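Side-chain contact in geranyltranstransferase (Legionella pneumophila subsp. pneumophila, PDB 3LOM), which probably makes farnesyl diphosphate, and perhaps geranylgeranyl diphosphate, by magnesium-dependent chain elongation of allylic diphosphates in isoprenoid biosynthesis: residues 226-231 / 264-269. Numbering follows the deposited sequence.
Sequences FQMQDD and QQLEEE
M228 reaches from helix 209-236 to two residues a turn apart on helix 263-279, L266 and E269. Its backbone lies nearest L266, with the two CA atoms 7.4 Å apart. This is the more buried part of the contact: CD1 of L266 packs 4.0 Å from both CB and the carbonyl O of M228. With CG of L266 anti to the backbone N (chi1 -173°), this methyl is carried over to the neighbouring helix. A branched leucine suits the place, as it fills space against both backbone and side chain while F261 touches it from the preceding loop.

Unbranched and flexible, M228 can reach across to the other helix; extended beyond CG, it runs out obliquely across E269. SD lies 4.0 Å from CB of E269, and CE ends 3.3 Å from OE1 of E269, a van der Waals approach without a hydrogen bond. Although the atoms still touch, this is the solvent side: M228 and L266 are buried, E269 only partly. Glutamate, bent at chi2 (-90°), suits it because CB meets the sulfur while the carboxylate can probably reach solvent. I270 and H273 of helix 263-279 also touch M228, and Q229 hydrogen-bonds through OE1 to the Y274 hydroxyl and through NE2 to L298 O.

With 189 Å² buried, this small interface of van der Waals contacts joins two helices of the all-alpha isoprenoid synthase fold characteristic of FPP/GGPP synthases.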
ATOM      1  N   PHE A 226      24.778  -4.881  -5.224  1.00 51.88           N
ATOM      2  CA  PHE A 226      24.623  -3.623  -4.467  1.00 55.04           C
ATOM      3  C   PHE A 226      24.743  -3.883  -2.969  1.00 56.37           C
ATOM      4  O   PHE A 226      25.420  -3.146  -2.246  1.00 57.48           O
ATOM      5  CB  PHE A 226      23.275  -2.950  -4.748  1.00 49.34           C
ATOM      6  CG  PHE A 226      23.163  -2.325  -6.112  1.00 57.73           C
ATOM      7  CD1 PHE A 226      24.298  -1.997  -6.855  1.00 51.06           C
ATOM      8  CD2 PHE A 226      21.910  -2.038  -6.644  1.00 41.63           C
ATOM      9  CE1 PHE A 226      24.179  -1.419  -8.113  1.00 62.80           C
ATOM     10  CE2 PHE A 226      21.780  -1.458  -7.897  1.00 50.56           C
ATOM     11  CZ  PHE A 226      22.914  -1.143  -8.632  1.00 66.26           C
ATOM     12  N   GLN A 227      24.095  -4.959  -2.528  1.00 58.88           N
ATOM     13  CA  GLN A 227      24.118  -5.393  -1.137  1.00 56.54           C
ATOM     14  C   GLN A 227      25.473  -5.946  -0.703  1.00 57.14           C
ATOM     15  O   GLN A 227      25.874  -5.777   0.454  1.00 53.29           O
ATOM     16  CB  GLN A 227      23.022  -6.429  -0.907  1.00 54.56           C
ATOM     17  CG  GLN A 227      22.641  -6.580   0.532  1.00 67.32           C
ATOM     18  CD  GLN A 227      22.127  -5.293   1.158  1.00 54.33           C
ATOM     19  OE1 GLN A 227      21.328  -4.566   0.560  1.00 68.04           O
ATOM     20  NE2 GLN A 227      22.588  -5.008   2.371  1.00 46.20           N
ATOM     21  N   MET A 228      26.161  -6.615  -1.631  1.00 59.35           N
ATOM     22  CA  MET A 228      27.550  -7.029  -1.426  1.00 57.98           C
ATOM     23  C   MET A 228      28.427  -5.794  -1.212  1.00 58.15           C
ATOM     24  O   MET A 228      29.211  -5.742  -0.263  1.00 56.98           O
ATOM     25  CB  MET A 228      28.065  -7.850  -2.615  1.00 52.24           C
ATOM     26  CG  MET A 228      27.610  -9.297  -2.649  1.00 53.71           C
ATOM     27  SD  MET A 228      28.167 -10.171  -4.129  1.00 46.40           S
ATOM     28  CE  MET A 228      27.396 -11.757  -3.853  1.00 45.76           C
ATOM     29  N   GLN A 229      28.262  -4.801  -2.088  1.00 55.08           N
ATOM     30  CA  GLN A 229      28.985  -3.530  -1.998  1.00 60.46           C
ATOM     31  C   GLN A 229      28.728  -2.795  -0.687  1.00 58.90           C
ATOM     32  O   GLN A 229      29.670  -2.321  -0.056  1.00 54.91           O
ATOM     33  CB  GLN A 229      28.658  -2.624  -3.189  1.00 57.55           C
ATOM     34  CG  GLN A 229      29.405  -2.999  -4.465  1.00 64.40           C
ATOM     35  CD  GLN A 229      29.025  -2.132  -5.649  1.00 58.42           C
ATOM     36  OE1 GLN A 229      27.852  -2.012  -5.999  1.00 51.88           O
ATOM     37  NE2 GLN A 229      30.023  -1.531  -6.279  1.00 70.85           N
ATOM     38  N   ASP A 230      27.459  -2.729  -0.283  1.00 64.59           N
ATOM     39  CA  ASP A 230      27.056  -2.068   0.965  1.00 63.63           C
ATOM     40  C   ASP A 230      27.707  -2.692   2.194  1.00 65.73           C
ATOM     41  O   ASP A 230      28.187  -1.974   3.065  1.00 67.52           O
ATOM     42  CB  ASP A 230      25.529  -2.048   1.109  1.00 58.52           C
ATOM     43  CG  ASP A 230      24.860  -1.113   0.111  1.00 61.23           C
ATOM     44  OD1 ASP A 230      23.614  -1.151  -0.006  1.00 53.92           O
ATOM     45  OD2 ASP A 230      25.580  -0.347  -0.565  1.00 60.20           O
ATOM     46  N   ASP A 231      27.745  -4.023   2.239  1.00 72.04           N
ATOM     47  CA  ASP A 231      28.416  -4.755   3.320  1.00 70.87           C
ATOM     48  C   ASP A 231      29.937  -4.590   3.266  1.00 72.10           C
ATOM     49  O   ASP A 231      30.595  -4.515   4.306  1.00 71.47           O
ATOM     50  CB  ASP A 231      28.033  -6.238   3.287  1.00 68.50           C
ATOM     51  CG  ASP A 231      26.561  -6.474   3.609  1.00 72.09           C
ATOM     52  OD1 ASP A 231      25.850  -5.515   3.988  1.00 76.17           O
ATOM     53  OD2 ASP A 231      26.112  -7.633   3.491  1.00 63.99           O
ATOM     54  N   GLN A 264      39.215 -10.272   0.272  1.00 84.59           N
ATOM     55  CA  GLN A 264      39.593 -10.644  -1.095  1.00 85.81           C
ATOM     56  C   GLN A 264      38.489 -11.434  -1.786  1.00 84.44           C
ATOM     57  O   GLN A 264      38.253 -11.260  -2.985  1.00 86.48           O
ATOM     58  CB  GLN A 264      40.904 -11.453  -1.121  1.00 86.88           C
ATOM     59  CG  GLN A 264      41.682 -11.572   0.207  1.00 93.50           C
ATOM     60  CD  GLN A 264      42.260 -10.256   0.742  1.00102.90           C
ATOM     61  OE1 GLN A 264      42.444 -10.107   1.953  1.00106.43           O
ATOM     62  NE2 GLN A 264      42.542  -9.305  -0.151  1.00106.11           N
ATOM     63  N   GLN A 265      37.828 -12.301  -1.018  1.00 83.84           N
ATOM     64  CA  GLN A 265      36.703 -13.100  -1.506  1.00 84.19           C
ATOM     65  C   GLN A 265      35.531 -12.214  -1.895  1.00 81.23           C
ATOM     66  O   GLN A 265      34.924 -12.412  -2.952  1.00 81.57           O
ATOM     67  CB  GLN A 265      36.237 -14.095  -0.443  1.00 85.15           C
ATOM     68  CG  GLN A 265      37.130 -15.306  -0.256  1.00 91.91           C
ATOM     69  CD  GLN A 265      36.699 -16.144   0.925  1.00 92.60           C
ATOM     70  OE1 GLN A 265      36.866 -15.744   2.078  1.00 96.79           O
ATOM     71  NE2 GLN A 265      36.131 -17.311   0.646  1.00 86.05           N
ATOM     72  N   LEU A 266      35.221 -11.246  -1.032  1.00 72.90           N
ATOM     73  CA  LEU A 266      34.126 -10.320  -1.277  1.00 77.20           C
ATOM     74  C   LEU A 266      34.417  -9.479  -2.510  1.00 78.28           C
ATOM     75  O   LEU A 266      33.555  -9.358  -3.375  1.00 77.82           O
ATOM     76  CB  LEU A 266      33.849  -9.438  -0.053  1.00 76.45           C
ATOM     77  CG  LEU A 266      32.635  -8.495  -0.047  1.00 76.25           C
ATOM     78  CD1 LEU A 266      31.380  -9.077  -0.708  1.00 49.32           C
ATOM     79  CD2 LEU A 266      32.334  -8.093   1.377  1.00 69.94           C
ATOM     80  N   GLU A 267      35.640  -8.947  -2.589  1.00 79.15           N
ATOM     81  CA  GLU A 267      36.122  -8.177  -3.742  1.00 77.57           C
ATOM     82  C   GLU A 267      35.928  -8.904  -5.068  1.00 78.72           C
ATOM     83  O   GLU A 267      35.502  -8.298  -6.054  1.00 77.52           O
ATOM     84  CB  GLU A 267      37.602  -7.830  -3.574  1.00 79.30           C
ATOM     85  CG  GLU A 267      37.866  -6.562  -2.778  1.00 77.30           C
ATOM     86  CD  GLU A 267      39.305  -6.453  -2.295  1.00 83.75           C
ATOM     87  OE1 GLU A 267      40.196  -7.105  -2.885  1.00 81.09           O
ATOM     88  OE2 GLU A 267      39.545  -5.709  -1.318  1.00 77.95           O
ATOM     89  N   GLU A 268      36.233 -10.201  -5.083  1.00 74.45           N
ATOM     90  CA  GLU A 268      36.043 -11.008  -6.282  1.00 70.27           C
ATOM     91  C   GLU A 268      34.568 -11.303  -6.537  1.00 66.56           C
ATOM     92  O   GLU A 268      34.135 -11.278  -7.687  1.00 68.18           O
ATOM     93  CB  GLU A 268      36.871 -12.296  -6.228  1.00 75.29           C
ATOM     94  CG  GLU A 268      36.972 -13.049  -7.566  1.00 77.31           C
ATOM     95  CD  GLU A 268      37.736 -12.282  -8.642  1.00 81.07           C
ATOM     96  OE1 GLU A 268      38.645 -11.498  -8.302  1.00 79.12           O
ATOM     97  OE2 GLU A 268      37.428 -12.470  -9.838  1.00 86.00           O
ATOM     98  N   GLU A 269      33.804 -11.554  -5.472  1.00 62.58           N
ATOM     99  CA  GLU A 269      32.348 -11.718  -5.583  1.00 59.92           C
ATOM    100  C   GLU A 269      31.698 -10.488  -6.222  1.00 59.65           C
ATOM    101  O   GLU A 269      30.867 -10.636  -7.124  1.00 58.32           O
ATOM    102  CB  GLU A 269      31.710 -12.024  -4.222  1.00 58.13           C
ATOM    103  CG  GLU A 269      31.813 -13.480  -3.782  1.00 48.31           C
ATOM    104  CD  GLU A 269      30.641 -14.348  -4.240  1.00 76.11           C
ATOM    105  OE1 GLU A 269      29.711 -13.838  -4.900  1.00 77.15           O
ATOM    106  OE2 GLU A 269      30.650 -15.559  -3.937  1.00 78.84           O
TER